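Local atomic coordinates of pentafunctional AROM polypeptide (Schizosaccharomyces pombe, PDB entry 5SWV), a protein that catalyses five consecutive steps of the shikimate pathway, the part in this structure comprising its 3-dehydroquinate dehydratase and shikimate dehydrogenase units. Residues Ile378-Ser390 and Asn408-Ile422. Numbering follows the deposited sequence.
Sequences IGAGGTSRAAIYS and NSYRVQDVFPPDYNI
Ile388 lays its CG2 methyl over one face of the Phe416 ring, a CH-pi contact with the carbon 4.0 Å from the ring centroid and 18° off the normal. With CG2 anti to the backbone N and CG1 beside it (chi1 -72°), the two branches part: CG2 sits among Phe416, the ring edge of Tyr420 and CD1 of Ile422, while CD1 runs on to meet CG1 of Val412. On the opposite face of Phe416 lies CG1 of its neighbour Val415, and the CZ end of the ring approaches the Arg385 carbonyl O edge-on at 3.5 Å. Farther along the loop, Tyr420 brings its OH to the edge of the Tyr389 ring, 3.4 Å from CD1; Tyr420 also stacks on His392. Val412 fills the other end, its CG2 3.8 Å from Ala380 CB, which also rests 3.7 Å from Asn408 CB. The Arg385 side chain crosses Val415 at about a right angle, bringing CD and NH1 to its CG2. No hydrogen bond joins the two segments; both Val412 and Ile422 also touch Leu401 of strand 398-403. Helix 382-393 thus packs against the end of helix 406-413 and the connection into strand 422-426, on one side of the parallel sheet in the Rossmann-type domain of shikimate dehydrogenases, where Gly379-Ala380-Gly381-Gly382 forms the glycine-rich turn after strand 374-378, consistent with dinucleotide binding.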
loop_
_atom_site.group_PDB
_atom_site.type_symbol
_atom_site.label_atom_id
_atom_site.label_comp_id
_atom_site.label_asym_id
_atom_site.label_seq_id
_atom_site.Cartn_x
_atom_site.Cartn_y
_atom_site.Cartn_z
ATOM N N ILE A 378 27.110 0.753 -1.901
ATOM C CA ILE A 378 28.349 1.518 -1.785
ATOM C C ILE A 378 28.220 2.485 -0.624
ATOM O O ILE A 378 27.284 3.279 -0.585
ATOM C CB ILE A 378 28.607 2.333 -3.050
ATOM C CG1 ILE A 378 28.611 1.417 -4.278
ATOM C CG2 ILE A 378 29.930 3.066 -2.929
ATOM C CD1 ILE A 378 28.461 2.139 -5.595
ATOM N N GLY A 379 29.169 2.417 0.308
ATOM C CA GLY A 379 29.127 3.201 1.549
ATOM C C GLY A 379 28.945 2.346 2.802
ATOM O O GLY A 379 28.598 1.157 2.731
ATOM N N ALA A 380 29.188 2.981 3.947
ATOM C CA ALA A 380 29.210 2.306 5.231
ATOM C C ALA A 380 28.583 3.083 6.395
ATOM O O ALA A 380 28.793 2.734 7.571
ATOM C CB ALA A 380 30.650 1.960 5.566
ATOM N N GLY A 381 27.794 4.108 6.084
ATOM C CA GLY A 381 27.095 4.862 7.117
ATOM C C GLY A 381 25.783 4.210 7.481
ATOM O O GLY A 381 25.510 3.047 7.142
ATOM N N GLY A 382 24.957 4.978 8.177
ATOM C CA GLY A 382 23.607 4.543 8.523
ATOM C C GLY A 382 22.765 4.141 7.338
ATOM O O GLY A 382 22.037 3.165 7.407
ATOM N N THR A 383 22.872 4.889 6.250
ATOM C CA THR A 383 22.027 4.652 5.099
ATOM C C THR A 383 22.390 3.321 4.428
ATOM O O THR A 383 21.507 2.610 3.965
ATOM C CB THR A 383 22.080 5.822 4.086
ATOM O OG1 THR A 383 21.675 7.028 4.722
ATOM C CG2 THR A 383 21.122 5.595 2.933
ATOM N N SER A 384 23.673 2.969 4.404
ATOM C CA SER A 384 24.096 1.703 3.799
ATOM C C SER A 384 23.475 0.503 4.486
ATOM O O SER A 384 23.247 -0.527 3.850
ATOM C CB SER A 384 25.621 1.542 3.810
ATOM O OG SER A 384 26.078 1.114 5.085
ATOM N N ARG A 385 23.209 0.633 5.776
ATOM C CA ARG A 385 22.611 -0.472 6.527
ATOM C C ARG A 385 21.168 -0.692 6.128
ATOM O O ARG A 385 20.745 -1.836 5.962
ATOM C CB ARG A 385 22.693 -0.220 8.018
ATOM C CG ARG A 385 24.117 0.075 8.452
ATOM C CD ARG A 385 24.314 -0.100 9.935
ATOM N NE ARG A 385 23.336 0.668 10.707
ATOM C CZ ARG A 385 23.345 0.758 12.035
ATOM N NH1 ARG A 385 24.313 0.147 12.750
ATOM N NH2 ARG A 385 22.391 1.479 12.646
ATOM N N ALA A 386 20.420 0.406 5.981
ATOM C CA ALA A 386 19.053 0.355 5.472
ATOM C C ALA A 386 19.021 -0.215 4.061
ATOM O O ALA A 386 18.138 -1.015 3.724
ATOM C CB ALA A 386 18.437 1.734 5.485
ATOM N N ALA A 387 20.000 0.178 3.256
ATOM C CA ALA A 387 20.130 -0.317 1.891
ATOM C C ALA A 387 20.347 -1.838 1.833
ATOM O O ALA A 387 19.711 -2.530 1.032
ATOM C CB ALA A 387 21.253 0.412 1.177
ATOM N N ILE A 388 21.227 -2.352 2.689
ATOM C CA ILE A 388 21.439 -3.790 2.796
ATOM C C ILE A 388 20.153 -4.494 3.218
ATOM O O ILE A 388 19.704 -5.406 2.526
ATOM C CB ILE A 388 22.605 -4.112 3.733
ATOM C CG1 ILE A 388 23.892 -3.726 3.036
ATOM C CG2 ILE A 388 22.653 -5.597 4.095
ATOM C CD1 ILE A 388 25.087 -3.720 3.954
ATOM N N TYR A 389 19.543 -4.061 4.321
ATOM C CA TYR A 389 18.218 -4.592 4.722
ATOM C C TYR A 389 17.210 -4.565 3.558
ATOM O O TYR A 389 16.576 -5.576 3.260
ATOM C CB TYR A 389 17.662 -3.842 5.939
ATOM C CG TYR A 389 16.254 -4.226 6.331
ATOM C CD1 TYR A 389 15.960 -5.504 6.773
ATOM C CD2 TYR A 389 15.210 -3.296 6.269
ATOM C CE1 TYR A 389 14.662 -5.861 7.150
ATOM C CE2 TYR A 389 13.908 -3.635 6.631
ATOM C CZ TYR A 389 13.629 -4.920 7.075
ATOM O OH TYR A 389 12.331 -5.251 7.431
ATOM N N SER A 390 17.106 -3.424 2.878
ATOM C CA SER A 390 16.160 -3.286 1.764
ATOM C C SER A 390 16.472 -4.284 0.655
ATOM O O SER A 390 15.579 -4.970 0.185
ATOM C CB SER A 390 16.142 -1.852 1.212
ATOM O OG SER A 390 15.637 -0.956 2.173
ATOM N N ASN A 408 35.495 -0.440 7.441
ATOM C CA ASN A 408 34.192 0.164 7.203
ATOM C C ASN A 408 33.149 -0.889 6.830
ATOM O O ASN A 408 32.104 -0.960 7.464
ATOM C CB ASN A 408 34.273 1.243 6.103
ATOM C CG ASN A 408 34.655 2.617 6.644
ATOM O OD1 ASN A 408 33.989 3.157 7.528
ATOM N ND2 ASN A 408 35.707 3.205 6.087
ATOM N N SER A 409 33.447 -1.709 5.823
ATOM C CA SER A 409 32.521 -2.744 5.365
ATOM C C SER A 409 32.241 -3.776 6.451
ATOM O O SER A 409 31.102 -4.230 6.602
ATOM C CB SER A 409 33.059 -3.460 4.130
ATOM O OG SER A 409 33.332 -2.560 3.084
ATOM N N TYR A 410 33.273 -4.140 7.202
ATOM C CA TYR A 410 33.124 -5.080 8.315
ATOM C C TYR A 410 32.213 -4.565 9.421
ATOM O O TYR A 410 31.424 -5.314 9.956
ATOM C CB TYR A 410 34.495 -5.497 8.893
ATOM C CG TYR A 410 35.139 -6.645 8.138
ATOM C CD1 TYR A 410 34.476 -7.871 8.024
ATOM C CD2 TYR A 410 36.402 -6.514 7.537
ATOM C CE1 TYR A 410 35.030 -8.924 7.325
ATOM C CE2 TYR A 410 36.970 -7.569 6.839
ATOM C CZ TYR A 410 36.270 -8.771 6.739
ATOM O OH TYR A 410 36.781 -9.849 6.064
ATOM N N ARG A 411 32.305 -3.291 9.752
ATOM C CA ARG A 411 31.437 -2.719 10.770
ATOM C C ARG A 411 29.937 -2.890 10.399
ATOM O O ARG A 411 29.084 -3.243 11.241
ATOM C CB ARG A 411 31.772 -1.240 10.954
ATOM C CG ARG A 411 31.089 -0.608 12.152
ATOM C CD ARG A 411 30.563 0.776 11.842
ATOM N NE ARG A 411 31.691 1.648 11.528
ATOM C CZ ARG A 411 31.902 2.292 10.377
ATOM N NH1 ARG A 411 31.039 2.234 9.352
ATOM N NH2 ARG A 411 33.000 3.036 10.264
ATOM N N VAL A 412 29.648 -2.647 9.127
ATOM C CA VAL A 412 28.316 -2.790 8.590
ATOM C C VAL A 412 27.911 -4.251 8.538
ATOM O O VAL A 412 26.811 -4.593 8.947
ATOM C CB VAL A 412 28.238 -2.216 7.171
ATOM C CG1 VAL A 412 26.882 -2.520 6.542
ATOM C CG2 VAL A 412 28.509 -0.718 7.196
ATOM N N GLN A 413 28.784 -5.097 7.999
ATOM C CA GLN A 413 28.490 -6.526 7.871
ATOM C C GLN A 413 28.105 -7.137 9.225
ATOM O O GLN A 413 27.147 -7.902 9.313
ATOM C CB GLN A 413 29.693 -7.281 7.265
ATOM C CG GLN A 413 29.511 -8.799 7.109
ATOM C CD GLN A 413 30.716 -9.487 6.489
ATOM O OE1 GLN A 413 31.801 -9.505 7.075
ATOM N NE2 GLN A 413 30.534 -10.063 5.303
ATOM N N ASP A 414 28.841 -6.759 10.270
ATOM C CA ASP A 414 28.704 -7.357 11.598
ATOM C C ASP A 414 27.402 -6.993 12.320
ATOM O O ASP A 414 27.095 -7.593 13.343
ATOM C CB ASP A 414 29.924 -7.009 12.489
ATOM C CG ASP A 414 31.251 -7.624 11.968
ATOM O OD1 ASP A 414 31.241 -8.539 11.099
ATOM O OD2 ASP A 414 32.322 -7.174 12.423
ATOM N N VAL A 415 26.651 -6.021 11.804
ATOM C CA VAL A 415 25.281 -5.757 12.270
ATOM C C VAL A 415 24.328 -6.916 11.926
ATOM O O VAL A 415 23.352 -7.153 12.614
ATOM C CB VAL A 415 24.729 -4.446 11.648
ATOM C CG1 VAL A 415 23.248 -4.243 11.960
ATOM C CG2 VAL A 415 25.531 -3.236 12.121
ATOM N N PHE A 416 24.612 -7.622 10.845
ATOM C CA PHE A 416 23.727 -8.656 10.332
ATOM C C PHE A 416 24.283 -10.038 10.657
ATOM O O PHE A 416 25.447 -10.166 10.997
ATOM C CB PHE A 416 23.571 -8.464 8.829
ATOM C CG PHE A 416 23.005 -7.113 8.458
ATOM C CD1 PHE A 416 21.634 -6.914 8.386
ATOM C CD2 PHE A 416 23.846 -6.032 8.207
ATOM C CE1 PHE A 416 21.118 -5.674 8.053
ATOM C CE2 PHE A 416 23.326 -4.788 7.874
ATOM C CZ PHE A 416 21.965 -4.613 7.797
ATOM N N PRO A 417 23.448 -11.083 10.574
ATOM C CA PRO A 417 23.993 -12.403 10.859
ATOM C C PRO A 417 24.926 -12.871 9.749
ATOM O O PRO A 417 24.945 -12.264 8.688
ATOM C CB PRO A 417 22.752 -13.305 10.935
ATOM C CG PRO A 417 21.572 -12.386 10.950
ATOM C CD PRO A 417 22.015 -11.147 10.240
ATOM N N PRO A 418 25.709 -13.935 10.001
ATOM C CA PRO A 418 26.690 -14.447 9.016
ATOM C C PRO A 418 26.149 -14.864 7.645
ATOM O O PRO A 418 26.843 -14.716 6.649
ATOM C CB PRO A 418 27.296 -15.659 9.729
ATOM C CG PRO A 418 27.185 -15.304 11.176
ATOM C CD PRO A 418 25.862 -14.599 11.311
ATOM N N ASP A 419 24.921 -15.364 7.596
ATOM C CA ASP A 419 24.333 -15.838 6.347
ATOM C C ASP A 419 23.381 -14.819 5.741
ATOM O O ASP A 419 22.429 -15.217 5.085
ATOM C CB ASP A 419 23.599 -17.164 6.586
ATOM C CG ASP A 419 22.296 -16.990 7.371
ATOM O OD1 ASP A 419 22.214 -16.087 8.253
ATOM O OD2 ASP A 419 21.350 -17.767 7.083
ATOM N N TYR A 420 23.638 -13.520 5.921
ATOM C CA TYR A 420 22.787 -12.471 5.333
ATOM C C TYR A 420 23.183 -12.076 3.888
ATOM O O TYR A 420 22.778 -11.011 3.399
ATOM C CB TYR A 420 22.778 -11.225 6.243
ATOM C CG TYR A 420 21.486 -10.432 6.213
ATOM C CD1 TYR A 420 20.288 -11.002 6.647
ATOM C CD2 TYR A 420 21.460 -9.106 5.773
ATOM C CE1 TYR A 420 19.106 -10.282 6.630
ATOM C CE2 TYR A 420 20.274 -8.376 5.754
ATOM C CZ TYR A 420 19.101 -8.966 6.184
ATOM O OH TYR A 420 17.914 -8.259 6.175
ATOM N N ASN A 421 23.973 -12.923 3.227
ATOM C CA ASN A 421 24.344 -12.778 1.839
ATOM C C ASN A 421 25.233 -11.601 1.536
ATOM O O ASN A 421 25.357 -11.220 0.370
ATOM C CB ASN A 421 23.111 -12.705 0.942
ATOM C CG ASN A 421 22.146 -13.844 1.181
ATOM O OD1 ASN A 421 22.558 -14.966 1.451
ATOM N ND2 ASN A 421 20.844 -13.557 1.077
ATOM N N ILE A 422 25.884 -11.042 2.551
ATOM C CA ILE A 422 26.770 -9.906 2.327
ATOM C C ILE A 422 28.122 -10.434 1.875
ATOM O O ILE A 422 28.661 -11.318 2.515
ATOM C CB ILE A 422 26.938 -9.037 3.588
ATOM C CG1 ILE A 422 25.568 -8.532 4.052
ATOM C CG2 ILE A 422 27.854 -7.844 3.300
ATOM C CD1 ILE A 422 25.576 -7.853 5.401
#